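Local coordinates for protein AA9 family lytic polysaccharide monooxygenase D (Myceliophthora thermophila, PDB 5UFV) that cleaves cellulose oxidatively as a copper-dependent lytic polysaccharide monooxygenase, giving C1-oxidised products with a reducing agent and O2 or H2O2, at residues A[71-76]-A[126-131]; A[67-72]-A[135-140]; A[77-82]-A[218-223]; A[115-120]-A[213-218]. All coordinates share one frame; numbering follows the deposited sequence.

Contact 1. Residues A[71-76]-A[126-131]; sequences AQWTHS and WDIAKL. With CU (copper (II) ion), chain G.
Trp73 and Ile128 carry the apolar part of this contact, their side chains crossing at about a right angle. The CD1 methyl of Ile128 lies 3.7 Å from CZ2 of Trp73, and CG1 of Ile128 lies equally near NE1 of Trp73. CG of Trp73 stands anti to the backbone N (chi1 -180°). CD1 of the indole lies 3.9 Å from Leu131 CB. The CG2 methyl of Ile128 rests on the backbone at Ser76, 3.5 Å from Ser76 C. No hydrogen bond joins the two segments. The indole N-H turns instead within its own loop, NE1 of Trp73 donating to His75 O at 2.8 Å, on a carbonyl lone pair but bent to 130° at the hydrogen. That bond ties the tryptophan to the backbone of a copper ligand: His75 NE2 binds the copper ion at 2.0 Å, and with the methylated His1 it forms the histidine brace, Tyr169 also being at the metal. Thr74 OG1 sits over the centre of the His75 ring. An alanine at Trp73 would probably leave Ile128 without its flat partner and His75 O without this donor, opening a gap between the copper-binding loop and residues 128-131. The loop 71-76 links strands 65-70 and 80-86, while 127-130, with helical backbone angles but no regular helix, precedes strand 136-141; Leu157 of strand 149-159 touches Trp73, Ile128 and Leu131.

Contact 2. Residues A[67-72]-A[135-140]; sequences TATWAQ and NKSWSS
Thr67 and Ser139 meet through their hydroxyls, OG1 to OG at 2.6 Å, and Thr69 and Ser137 repeat the pairing with OG1 and OG 3.0 Å apart. Both are non-hydrogen-bonded pairs of an antiparallel ladder, so each hydroxyl finds its mate across the strands on the face carrying Thr67, Thr69, Ser137 and Ser139; either partner could donate. Ala68 and Trp138 form a hydrogen-bonded pair in which both amides and both carbonyls are used, Ala68 N to Trp138 O at 3.0 Å and Trp138 N to Ala68 O at 2.9 Å. Trp70 N gives a straight bond to Lys136 O (2.9 Å, 171°), but the return bond from Lys136 N to Trp70 O is weak. Here Asn135 and Lys136 both face Trp70 in a G1 beta bulge, and Asn135 N makes a weak bond to Ala71 O. On the other face Trp70 CZ3 touches Trp138 CB at 3.8 Å. The indole NE1 of Trp138 is satisfied by Asp105, and Lys136 NZ by the carbonyl of Val132. Strand 136-141 is one of the two outermost strands of its four-stranded sheet; strand 65-70 lies between it and strand 4-9, with Leu157 of strand 149-159 against Trp70 from the other sheet.

Contact 3. Residues A[77-82]-A[218-223]; sequences QGPILV and KIPGPP
Leu81 reaches Ile219 and Pro220 from the start of strand 80-86, and Pro79 meets the same two residues just ahead of it. The leucine CG is anti to the carbonyl carbon, beside the backbone N (chi1 -70°), and lies 4.3 Å from the CG2 methyl of Ile219. With chi2 at 82°, CD2 is left roughly anti to CA and extends to the carbonyl oxygen of Pro220, at 3.6 Å the closest approach of the contact. Ile219 uses its CG2 branch twice, since CG2 is also 4.4 Å from CB of Pro79. The methyl therefore bridges two residues that both direct CB at the C-terminal segment, whereas Ile80 between them points away and packs on Trp138 and Leu157. The proline rings come near at one atom pair, CG of Pro79 and CD of Pro220, 4.4 Å apart. Both rings have the C-gamma endo pucker. Gly78 and Gly221 occupy backbone angles at which a CB would collide with the carbonyl oxygen of the residue before; at Gly221 it would also clash with CD of Pro222.

Around this patch, Tyr217 touches Pro79, Glu156 of strand 149-159 touches Leu81, and Lys103 and Glu106 of strand 101-107 lie against Ile219. The late chain is laid over the side chains that this inner strand and its lead-in direct at it, a loose, nonpolar contact without hydrogen bonds. Its polar anchorage includes Lys103 NZ, which donates to the carbonyls of Pro220 and Pro222, and, at Lys218 O, Asn203.

Contact 4. Residues A[115-120]-A[213-218]; sequences TVFLDT and LPQEYK
Phe117 and Leu118 open a type I beta turn, Phe117 to Thr120, which Gln215, itself the centre of an inverse gamma turn, meets through a single hydrogen bond. At Phe117 the turn closes with Thr120 N bonded to Phe117 O, and Phe117 N donates to Thr120 OG1 at 2.9 Å. The Phe117 ring presents its edge to Gln215, whose OE1 lies in the ring plane and 3.3 Å from Phe117 CB; ring and amide planes stand 73° apart. The same ring stacks on His211. Leu118 follows with the one hydrogen bond between the segments, and its side chain points at 213-218, CD2 4.2 Å from Tyr217 CB. Its carbonyl accepts from Trp126 NE1. Asp119 turns its carboxylate to His211 and Asn209, and the Thr120 carbonyl accepts from Gln77. Gln215 is bent at chi2 (-67°), and its NE2 makes a weak bond back to Leu213 O. An alanine at Gln215 would probably leave the Leu118 amide without its acceptor and the turn less firmly held to the 213-218 loop. In the bond itself, Leu118 N lies 2.8 Å from Gln215 OE1, nearly along the C=O axis, with 164° at the hydrogen.

How the contacts relate
Contacts 1 and 2 share Ala71 and Gln72, and Leu131 CD1 of contact 1 packs on Trp70 CZ3 of contact 2 at 3.7 Å. Trp126 ties contact 1 to contacts 3 and 4: its ring lies against Gly78 of contact 3, and its NE1 is 2.9 Å from Leu118 O of contact 4. Contacts 3 and 4 share Lys218 and meet again where Gln77 NE2 approaches Thr120 O at 3.1 Å. Contact 1 holds a copper ligand; the side chains of Trp70 in contact 2 and Pro79 in contact 3 lie about 10 and 13 Å from the metal. In contact 4, the side chain of Leu118 is about 10 Å from that of His161, which probably binds O2.

Contact 1. Residues A[71-76]-A[126-131]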
loop_
_atom_site.group_PDB
_atom_site.type_symbol
_atom_site.label_atom_id
_atom_site.label_comp_id
_atom_site.label_asym_id
_atom_site.label_seq_id
_atom_site.Cartn_x
_atom_site.Cartn_y
_atom_site.Cartn_z
ATOM N N ALA A 71 1.791 13.700 -2.241
ATOM C CA ALA A 71 1.889 15.048 -2.716
ATOM C C ALA A 71 1.157 15.246 -4.034
ATOM O O ALA A 71 0.639 16.328 -4.278
ATOM C CB ALA A 71 3.336 15.451 -2.851
ATOM N N GLN A 72 1.132 14.209 -4.870
ATOM C CA GLN A 72 0.479 14.227 -6.196
ATOM C C GLN A 72 -0.135 12.859 -6.427
ATOM O O GLN A 72 0.428 11.853 -6.013
ATOM C CB GLN A 72 1.468 14.454 -7.359
ATOM C CG GLN A 72 2.291 15.753 -7.360
ATOM C CD GLN A 72 1.485 17.072 -7.311
ATOM O OE1 GLN A 72 2.001 18.134 -6.871
ATOM N NE2 GLN A 72 0.231 17.024 -7.797
ATOM N N TRP A 73 -1.287 12.824 -7.090
ATOM C CA TRP A 73 -1.905 11.581 -7.492
ATOM C C TRP A 73 -2.971 11.838 -8.536
ATOM O O TRP A 73 -3.865 12.637 -8.325
ATOM C CB TRP A 73 -2.560 10.874 -6.315
ATOM C CG TRP A 73 -3.160 9.613 -6.787
ATOM C CD1 TRP A 73 -4.479 9.301 -6.869
ATOM C CD2 TRP A 73 -2.453 8.521 -7.342
ATOM N NE1 TRP A 73 -4.637 8.047 -7.413
ATOM C CE2 TRP A 73 -3.404 7.546 -7.705
ATOM C CE3 TRP A 73 -1.096 8.255 -7.540
ATOM C CZ2 TRP A 73 -3.051 6.337 -8.251
ATOM C CZ3 TRP A 73 -0.738 7.051 -8.076
ATOM C CH2 TRP A 73 -1.712 6.097 -8.429
ATOM N N THR A 74 -2.924 11.110 -9.633
ATOM C CA THR A 74 -3.730 11.472 -10.770
ATOM C C THR A 74 -4.878 10.520 -11.123
ATOM O O THR A 74 -5.750 10.920 -11.868
ATOM C CB THR A 74 -2.846 11.733 -12.009
ATOM O OG1 THR A 74 -2.219 10.528 -12.450
ATOM C CG2 THR A 74 -1.779 12.754 -11.682
ATOM N N HIS A 75 -4.922 9.302 -10.591
ATOM C CA HIS A 75 -5.893 8.298 -11.106
ATOM C C HIS A 75 -7.078 8.030 -10.180
ATOM O O HIS A 75 -6.921 7.882 -8.982
ATOM C CB HIS A 75 -5.183 6.980 -11.435
ATOM C CG HIS A 75 -4.023 7.147 -12.353
ATOM N ND1 HIS A 75 -4.165 7.654 -13.623
ATOM C CD2 HIS A 75 -2.696 6.916 -12.180
ATOM C CE1 HIS A 75 -2.975 7.738 -14.195
ATOM N NE2 HIS A 75 -2.070 7.285 -13.347
ATOM N N SER A 76 -8.253 7.915 -10.771
ATOM C CA SER A 76 -9.492 7.781 -10.028
ATOM C C SER A 76 -10.085 6.389 -10.012
ATOM O O SER A 76 -11.107 6.189 -9.407
ATOM C CB SER A 76 -10.518 8.766 -10.589
ATOM O OG SER A 76 -10.080 10.075 -10.281
ATOM N N TRP A 126 -14.612 4.677 -6.791
ATOM C CA TRP A 126 -13.451 4.171 -6.057
ATOM C C TRP A 126 -12.971 5.151 -4.983
ATOM O O TRP A 126 -12.878 6.363 -5.208
ATOM C CB TRP A 126 -12.296 3.950 -7.017
ATOM C CG TRP A 126 -12.562 3.027 -8.164
ATOM C CD1 TRP A 126 -13.146 3.338 -9.360
ATOM C CD2 TRP A 126 -12.184 1.657 -8.240
ATOM N NE1 TRP A 126 -13.170 2.228 -10.164
ATOM C CE2 TRP A 126 -12.583 1.184 -9.498
ATOM C CE3 TRP A 126 -11.544 0.783 -7.359
ATOM C CZ2 TRP A 126 -12.359 -0.132 -9.904
ATOM C CZ3 TRP A 126 -11.340 -0.516 -7.747
ATOM C CH2 TRP A 126 -11.746 -0.972 -9.015
ATOM N N ASP A 127 -12.627 4.608 -3.824
ATOM C CA ASP A 127 -12.074 5.407 -2.735
ATOM C C ASP A 127 -10.766 6.103 -3.116
ATOM O O ASP A 127 -10.452 7.169 -2.597
ATOM C CB ASP A 127 -11.855 4.525 -1.494
ATOM C CG ASP A 127 -13.156 4.200 -0.784
ATOM O OD1 ASP A 127 -13.953 5.123 -0.555
ATOM O OD2 ASP A 127 -13.400 3.021 -0.473
ATOM N N ILE A 128 -10.011 5.512 -4.024
ATOM C CA ILE A 128 -8.800 6.140 -4.496
ATOM C C ILE A 128 -9.036 7.552 -5.057
ATOM O O ILE A 128 -8.143 8.370 -5.050
ATOM C CB ILE A 128 -8.112 5.267 -5.574
ATOM C CG1 ILE A 128 -6.602 5.514 -5.590
ATOM C CG2 ILE A 128 -8.702 5.533 -6.950
ATOM C CD1 ILE A 128 -5.840 4.561 -6.485
ATOM N N ALA A 129 -10.224 7.834 -5.563
ATOM C CA ALA A 129 -10.493 9.132 -6.164
ATOM C C ALA A 129 -10.246 10.259 -5.189
ATOM O O ALA A 129 -10.040 11.406 -5.591
ATOM C CB ALA A 129 -11.931 9.201 -6.626
ATOM N N LYS A 130 -10.316 9.924 -3.908
ATOM C CA LYS A 130 -10.192 10.911 -2.878
ATOM C C LYS A 130 -8.748 11.306 -2.677
ATOM O O LYS A 130 -8.489 12.381 -2.126
ATOM C CB LYS A 130 -10.816 10.405 -1.575
ATOM C CG LYS A 130 -12.329 10.288 -1.652
ATOM C CD LYS A 130 -12.876 9.400 -0.547
ATOM C CE LYS A 130 -14.401 9.400 -0.537
ATOM N NZ LYS A 130 -14.932 8.335 0.359
ATOM N N LEU A 131 -7.826 10.457 -3.143
ATOM C CA LEU A 131 -6.384 10.782 -3.144
ATOM C C LEU A 131 -5.940 11.693 -4.288
ATOM O O LEU A 131 -4.799 12.111 -4.328
ATOM C CB LEU A 131 -5.527 9.517 -3.146
ATOM C CG LEU A 131 -5.794 8.588 -1.965
ATOM C CD1 LEU A 131 -4.842 7.403 -1.976
ATOM C CD2 LEU A 131 -5.690 9.306 -0.631
HETATM CU CU CU G . -0.127 7.684 -13.548
#

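Contact 2. Residues A[67-72]-A[135-140]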
loop_
_atom_site.group_PDB
_atom_site.type_symbol
_atom_site.label_atom_id
_atom_site.label_comp_id
_atom_site.label_asym_id
_atom_site.label_seq_id
_atom_site.Cartn_x
_atom_site.Cartn_y
_atom_site.Cartn_z
ATOM N N THR A 67 -0.869 7.537 8.846
ATOM C CA THR A 67 -1.373 8.346 7.769
ATOM C C THR A 67 -0.258 8.588 6.763
ATOM O O THR A 67 0.799 9.080 7.137
ATOM C CB THR A 67 -1.798 9.703 8.297
ATOM O OG1 THR A 67 -2.832 9.533 9.264
ATOM C CG2 THR A 67 -2.288 10.605 7.156
ATOM N N ALA A 68 -0.502 8.255 5.494
ATOM C CA ALA A 68 0.415 8.535 4.402
ATOM C C ALA A 68 -0.149 9.637 3.509
ATOM O O ALA A 68 -1.358 9.685 3.256
ATOM C CB ALA A 68 0.610 7.280 3.598
ATOM N N THR A 69 0.724 10.510 3.027
ATOM C CA THR A 69 0.325 11.603 2.153
ATOM C C THR A 69 0.951 11.490 0.767
ATOM O O THR A 69 2.117 11.182 0.626
ATOM C CB THR A 69 0.696 12.965 2.775
ATOM O OG1 THR A 69 0.019 13.091 4.016
ATOM C CG2 THR A 69 0.225 14.144 1.902
ATOM N N TRP A 70 0.149 11.746 -0.253
ATOM C CA TRP A 70 0.592 11.715 -1.623
ATOM C C TRP A 70 0.598 13.150 -2.039
ATOM O O TRP A 70 -0.480 13.763 -2.162
ATOM C CB TRP A 70 -0.405 10.972 -2.504
ATOM C CG TRP A 70 -0.257 9.498 -2.476
ATOM C CD1 TRP A 70 0.415 8.736 -3.380
ATOM C CD2 TRP A 70 -0.808 8.591 -1.512
ATOM N NE1 TRP A 70 0.335 7.405 -3.031
ATOM C CE2 TRP A 70 -0.412 7.299 -1.879
ATOM C CE3 TRP A 70 -1.616 8.745 -0.384
ATOM C CZ2 TRP A 70 -0.795 6.165 -1.143
ATOM C CZ3 TRP A 70 -1.978 7.630 0.344
ATOM C CH2 TRP A 70 -1.575 6.358 -0.042
ATOM N N ALA A 71 1.791 13.700 -2.241
ATOM C CA ALA A 71 1.889 15.048 -2.716
ATOM C C ALA A 71 1.157 15.246 -4.034
ATOM O O ALA A 71 0.639 16.328 -4.278
ATOM C CB ALA A 71 3.336 15.451 -2.851
ATOM N N GLN A 72 1.132 14.209 -4.870
ATOM C CA GLN A 72 0.479 14.227 -6.196
ATOM C C GLN A 72 -0.135 12.859 -6.427
ATOM O O GLN A 72 0.428 11.853 -6.013
ATOM C CB GLN A 72 1.468 14.454 -7.359
ATOM C CG GLN A 72 2.291 15.753 -7.360
ATOM C CD GLN A 72 1.485 17.072 -7.311
ATOM O OE1 GLN A 72 2.001 18.134 -6.871
ATOM N NE2 GLN A 72 0.231 17.024 -7.797
ATOM N N ASN A 135 -1.683 16.576 -2.054
ATOM C CA ASN A 135 -1.573 16.546 -0.595
ATOM C C ASN A 135 -2.782 15.915 0.062
ATOM O O ASN A 135 -3.291 16.428 1.047
ATOM C CB ASN A 135 -1.281 17.952 -0.059
ATOM C CG ASN A 135 -0.051 18.552 -0.714
ATOM O OD1 ASN A 135 -0.118 19.593 -1.366
ATOM N ND2 ASN A 135 1.069 17.854 -0.600
ATOM N N LYS A 136 -3.223 14.800 -0.510
ATOM C CA LYS A 136 -4.265 13.991 0.072
ATOM C C LYS A 136 -3.665 12.858 0.857
ATOM O O LYS A 136 -2.567 12.388 0.571
ATOM C CB LYS A 136 -5.171 13.429 -1.022
ATOM C CG LYS A 136 -5.909 14.491 -1.821
ATOM C CD LYS A 136 -6.588 15.475 -0.902
ATOM C CE LYS A 136 -7.696 16.243 -1.605
ATOM N NZ LYS A 136 -7.173 16.861 -2.832
ATOM N N SER A 137 -4.410 12.398 1.839
ATOM C CA SER A 137 -3.883 11.478 2.813
ATOM C C SER A 137 -4.790 10.291 3.004
ATOM O O SER A 137 -5.986 10.371 2.744
ATOM C CB SER A 137 -3.719 12.199 4.157
ATOM O OG SER A 137 -2.918 13.372 4.040
ATOM N N TRP A 138 -4.205 9.186 3.471
ATOM C CA TRP A 138 -4.968 7.980 3.829
ATOM C C TRP A 138 -4.528 7.497 5.180
ATOM O O TRP A 138 -3.344 7.361 5.426
ATOM C CB TRP A 138 -4.786 6.856 2.804
ATOM C CG TRP A 138 -5.818 5.767 2.999
ATOM C CD1 TRP A 138 -5.684 4.626 3.760
ATOM C CD2 TRP A 138 -7.156 5.754 2.489
ATOM N NE1 TRP A 138 -6.853 3.897 3.726
ATOM C CE2 TRP A 138 -7.774 4.566 2.963
ATOM C CE3 TRP A 138 -7.899 6.637 1.704
ATOM C CZ2 TRP A 138 -9.108 4.221 2.646
ATOM C CZ3 TRP A 138 -9.230 6.306 1.393
ATOM C CH2 TRP A 138 -9.820 5.097 1.866
ATOM N N SER A 139 -5.489 7.237 6.052
ATOM C CA SER A 139 -5.212 6.817 7.425
ATOM C C SER A 139 -5.640 5.358 7.711
ATOM O O SER A 139 -6.745 4.927 7.346
ATOM C CB SER A 139 -5.946 7.743 8.384
ATOM O OG SER A 139 -5.283 8.981 8.486
ATOM N N SER A 140 -4.766 4.623 8.388
ATOM C CA SER A 140 -5.004 3.240 8.756
ATOM C C SER A 140 -4.609 3.042 10.226
ATOM O O SER A 140 -3.597 3.569 10.669
ATOM C CB SER A 140 -4.155 2.316 7.893
ATOM O OG SER A 140 -4.478 2.408 6.519
#

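Contact 3. Residues A[77-82]-A[218-223]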
loop_
_atom_site.group_PDB
_atom_site.type_symbol
_atom_site.label_atom_id
_atom_site.label_comp_id
_atom_site.label_asym_id
_atom_site.label_seq_id
_atom_site.Cartn_x
_atom_site.Cartn_y
_atom_site.Cartn_z
ATOM N N GLN A 77 -9.438 5.426 -10.654
ATOM C CA GLN A 77 -9.866 4.036 -10.587
ATOM C C GLN A 77 -8.781 3.091 -10.088
ATOM O O GLN A 77 -7.702 3.022 -10.640
ATOM C CB GLN A 77 -10.294 3.554 -11.960
ATOM C CG GLN A 77 -11.470 4.313 -12.545
ATOM C CD GLN A 77 -11.055 5.528 -13.348
ATOM O OE1 GLN A 77 -9.992 5.561 -13.956
ATOM N NE2 GLN A 77 -11.901 6.537 -13.348
ATOM N N GLY A 78 -9.100 2.363 -9.040
ATOM C CA GLY A 78 -8.351 1.214 -8.617
ATOM C C GLY A 78 -8.285 1.161 -7.096
ATOM O O GLY A 78 -8.644 2.122 -6.404
ATOM N N PRO A 79 -7.821 0.030 -6.554
ATOM C CA PRO A 79 -7.753 -0.131 -5.114
ATOM C C PRO A 79 -6.559 0.520 -4.383
ATOM O O PRO A 79 -5.547 0.891 -4.981
ATOM C CB PRO A 79 -7.692 -1.651 -4.948
ATOM C CG PRO A 79 -7.010 -2.117 -6.162
ATOM C CD PRO A 79 -7.537 -1.231 -7.255
ATOM N N ILE A 80 -6.736 0.647 -3.079
ATOM C CA ILE A 80 -5.715 1.078 -2.162
ATOM C C ILE A 80 -5.424 -0.135 -1.301
ATOM O O ILE A 80 -6.355 -0.753 -0.802
ATOM C CB ILE A 80 -6.271 2.168 -1.223
ATOM C CG1 ILE A 80 -6.728 3.367 -2.036
ATOM C CG2 ILE A 80 -5.238 2.576 -0.200
ATOM C CD1 ILE A 80 -7.378 4.439 -1.205
ATOM N N LEU A 81 -4.149 -0.462 -1.123
ATOM C CA LEU A 81 -3.757 -1.486 -0.182
ATOM C C LEU A 81 -2.668 -0.991 0.766
ATOM O O LEU A 81 -1.732 -0.311 0.339
ATOM C CB LEU A 81 -3.243 -2.701 -0.923
ATOM C CG LEU A 81 -4.310 -3.505 -1.681
ATOM C CD1 LEU A 81 -4.621 -2.897 -3.034
ATOM C CD2 LEU A 81 -3.848 -4.948 -1.857
ATOM N N VAL A 82 -2.791 -1.346 2.046
ATOM C CA VAL A 82 -1.777 -1.041 3.010
ATOM C C VAL A 82 -1.409 -2.304 3.722
ATOM O O VAL A 82 -2.272 -2.976 4.259
ATOM C CB VAL A 82 -2.280 -0.054 4.052
ATOM C CG1 VAL A 82 -1.123 0.367 4.949
ATOM C CG2 VAL A 82 -2.961 1.141 3.379
ATOM N N LYS A 218 -13.199 -7.518 -6.718
ATOM C CA LYS A 218 -12.575 -8.236 -5.614
ATOM C C LYS A 218 -11.147 -7.648 -5.401
ATOM O O LYS A 218 -10.290 -7.685 -6.297
ATOM C CB LYS A 218 -12.548 -9.736 -5.934
ATOM C CG LYS A 218 -11.853 -10.605 -4.910
ATOM C CD LYS A 218 -12.605 -10.659 -3.587
ATOM C CE LYS A 218 -11.793 -11.382 -2.497
ATOM N NZ LYS A 218 -11.441 -12.803 -2.842
ATOM N N ILE A 219 -10.890 -7.110 -4.221
ATOM C CA ILE A 219 -9.569 -6.574 -3.924
ATOM C C ILE A 219 -8.531 -7.720 -3.842
ATOM O O ILE A 219 -8.745 -8.735 -3.181
ATOM C CB ILE A 219 -9.605 -5.695 -2.648
ATOM C CG1 ILE A 219 -10.561 -4.511 -2.857
ATOM C CG2 ILE A 219 -8.236 -5.112 -2.327
ATOM C CD1 ILE A 219 -10.831 -3.689 -1.615
ATOM N N PRO A 220 -7.403 -7.571 -4.540
ATOM C CA PRO A 220 -6.405 -8.648 -4.518
ATOM C C PRO A 220 -5.700 -8.803 -3.187
ATOM O O PRO A 220 -5.774 -7.924 -2.335
ATOM C CB PRO A 220 -5.401 -8.243 -5.588
ATOM C CG PRO A 220 -5.633 -6.803 -5.845
ATOM C CD PRO A 220 -7.058 -6.499 -5.488
ATOM N N GLY A 221 -5.030 -9.937 -3.027
ATOM C CA GLY A 221 -4.353 -10.285 -1.792
ATOM C C GLY A 221 -5.298 -10.972 -0.808
ATOM O O GLY A 221 -6.491 -11.090 -1.082
ATOM N N PRO A 222 -4.769 -11.400 0.354
ATOM C CA PRO A 222 -5.524 -12.096 1.381
ATOM C C PRO A 222 -6.474 -11.170 2.117
ATOM O O PRO A 222 -6.324 -9.962 2.014
ATOM C CB PRO A 222 -4.436 -12.607 2.353
ATOM C CG PRO A 222 -3.125 -12.340 1.691
ATOM C CD PRO A 222 -3.369 -11.197 0.757
ATOM N N PRO A 223 -7.440 -11.736 2.878
ATOM C CA PRO A 223 -8.313 -10.920 3.722
ATOM C C PRO A 223 -7.501 -10.045 4.639
ATOM O O PRO A 223 -6.385 -10.392 4.974
ATOM C CB PRO A 223 -9.074 -11.953 4.572
ATOM C CG PRO A 223 -8.332 -13.243 4.416
ATOM C CD PRO A 223 -7.669 -13.180 3.073
#

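Contact 4. Residues A[115-120]-A[213-218]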
loop_
_atom_site.group_PDB
_atom_site.type_symbol
_atom_site.label_atom_id
_atom_site.label_comp_id
_atom_site.label_asym_id
_atom_site.label_seq_id
_atom_site.Cartn_x
_atom_site.Cartn_y
_atom_site.Cartn_z
ATOM N N THR A 115 -25.288 3.557 -12.878
ATOM C CA THR A 115 -24.943 4.967 -13.185
ATOM C C THR A 115 -23.432 5.268 -12.990
ATOM O O THR A 115 -22.874 6.136 -13.643
ATOM C CB THR A 115 -25.773 5.967 -12.337
ATOM O OG1 THR A 115 -25.453 5.846 -10.936
ATOM C CG2 THR A 115 -27.264 5.745 -12.546
ATOM N N VAL A 116 -22.796 4.557 -12.069
ATOM C CA VAL A 116 -21.367 4.649 -11.817
ATOM C C VAL A 116 -20.758 3.262 -12.071
ATOM O O VAL A 116 -20.976 2.321 -11.297
ATOM C CB VAL A 116 -21.091 5.089 -10.352
ATOM C CG1 VAL A 116 -19.593 5.091 -10.032
ATOM C CG2 VAL A 116 -21.686 6.460 -10.071
ATOM N N PHE A 117 -20.003 3.136 -13.153
ATOM C CA PHE A 117 -19.330 1.892 -13.466
ATOM C C PHE A 117 -17.884 1.892 -12.980
ATOM O O PHE A 117 -17.363 2.913 -12.506
ATOM C CB PHE A 117 -19.344 1.661 -14.974
ATOM C CG PHE A 117 -20.703 1.774 -15.586
ATOM C CD1 PHE A 117 -21.545 0.672 -15.646
ATOM C CD2 PHE A 117 -21.146 2.992 -16.104
ATOM C CE1 PHE A 117 -22.804 0.785 -16.216
ATOM C CE2 PHE A 117 -22.413 3.108 -16.679
ATOM C CZ PHE A 117 -23.238 2.000 -16.738
ATOM N N LEU A 118 -17.241 0.735 -13.131
ATOM C CA LEU A 118 -15.833 0.546 -12.779
ATOM C C LEU A 118 -14.946 1.537 -13.496
ATOM O O LEU A 118 -13.953 1.980 -12.919
ATOM C CB LEU A 118 -15.344 -0.871 -13.113
ATOM C CG LEU A 118 -15.927 -2.045 -12.319
ATOM C CD1 LEU A 118 -15.517 -3.362 -12.950
ATOM C CD2 LEU A 118 -15.521 -2.027 -10.856
ATOM N N ASP A 119 -15.298 1.878 -14.738
ATOM C CA ASP A 119 -14.506 2.821 -15.531
ATOM C C ASP A 119 -14.986 4.276 -15.457
ATOM O O ASP A 119 -14.403 5.131 -16.100
ATOM C CB ASP A 119 -14.415 2.368 -16.990
ATOM C CG ASP A 119 -15.695 2.586 -17.771
ATOM O OD1 ASP A 119 -16.782 2.694 -17.167
ATOM O OD2 ASP A 119 -15.620 2.613 -19.020
ATOM N N THR A 120 -16.017 4.567 -14.666
ATOM C CA THR A 120 -16.512 5.932 -14.580
ATOM C C THR A 120 -15.494 6.845 -13.897
ATOM O O THR A 120 -14.967 6.513 -12.840
ATOM C CB THR A 120 -17.842 6.002 -13.824
ATOM O OG1 THR A 120 -18.835 5.310 -14.582
ATOM C CG2 THR A 120 -18.285 7.478 -13.605
ATOM N N LEU A 213 -19.548 -7.054 -17.851
ATOM C CA LEU A 213 -19.014 -7.741 -16.688
ATOM C C LEU A 213 -19.780 -7.358 -15.420
ATOM O O LEU A 213 -20.497 -6.348 -15.397
ATOM C CB LEU A 213 -17.524 -7.394 -16.509
ATOM C CG LEU A 213 -16.574 -7.844 -17.630
ATOM C CD1 LEU A 213 -15.130 -7.602 -17.209
ATOM C CD2 LEU A 213 -16.801 -9.310 -18.040
ATOM N N PRO A 214 -19.625 -8.171 -14.357
ATOM C CA PRO A 214 -20.135 -7.740 -13.066
ATOM C C PRO A 214 -19.377 -6.507 -12.620
ATOM O O PRO A 214 -18.147 -6.458 -12.730
ATOM C CB PRO A 214 -19.828 -8.920 -12.126
ATOM C CG PRO A 214 -19.413 -10.053 -12.994
ATOM C CD PRO A 214 -18.927 -9.468 -14.278
ATOM N N GLN A 215 -20.122 -5.524 -12.131
ATOM C CA GLN A 215 -19.551 -4.288 -11.636
ATOM C C GLN A 215 -19.234 -4.426 -10.167
ATOM O O GLN A 215 -19.737 -3.690 -9.344
ATOM C CB GLN A 215 -20.525 -3.141 -11.909
ATOM C CG GLN A 215 -20.775 -2.943 -13.401
ATOM C CD GLN A 215 -19.531 -2.452 -14.122
ATOM O OE1 GLN A 215 -19.028 -1.370 -13.830
ATOM N NE2 GLN A 215 -19.017 -3.251 -15.048
ATOM N N GLU A 216 -18.413 -5.413 -9.844
ATOM C CA GLU A 216 -17.926 -5.628 -8.482
ATOM C C GLU A 216 -16.456 -5.788 -8.697
ATOM O O GLU A 216 -16.062 -6.235 -9.756
ATOM C CB GLU A 216 -18.477 -6.916 -7.858
ATOM C CG GLU A 216 -20.001 -6.997 -7.747
ATOM C CD GLU A 216 -20.578 -8.428 -7.930
ATOM O OE1 GLU A 216 -19.850 -9.440 -7.719
ATOM O OE2 GLU A 216 -21.785 -8.548 -8.291
ATOM N N TYR A 217 -15.649 -5.405 -7.717
ATOM C CA TYR A 217 -14.207 -5.605 -7.783
ATOM C C TYR A 217 -13.781 -6.344 -6.538
ATOM O O TYR A 217 -13.999 -5.876 -5.427
ATOM C CB TYR A 217 -13.478 -4.261 -7.884
ATOM C CG TYR A 217 -11.973 -4.387 -8.003
ATOM C CD1 TYR A 217 -11.393 -4.765 -9.182
ATOM C CD2 TYR A 217 -11.150 -4.144 -6.919
ATOM C CE1 TYR A 217 -10.027 -4.898 -9.293
ATOM C CE2 TYR A 217 -9.773 -4.274 -7.005
ATOM C CZ TYR A 217 -9.206 -4.641 -8.203
ATOM O OH TYR A 217 -7.828 -4.785 -8.305
ATOM N N LYS A 218 -13.199 -7.518 -6.718
ATOM C CA LYS A 218 -12.575 -8.236 -5.614
ATOM C C LYS A 218 -11.147 -7.648 -5.401
ATOM O O LYS A 218 -10.290 -7.685 -6.297
ATOM C CB LYS A 218 -12.548 -9.736 -5.934
ATOM C CG LYS A 218 -11.853 -10.605 -4.910
ATOM C CD LYS A 218 -12.605 -10.659 -3.587
ATOM C CE LYS A 218 -11.793 -11.382 -2.497
ATOM N NZ LYS A 218 -11.441 -12.803 -2.842
#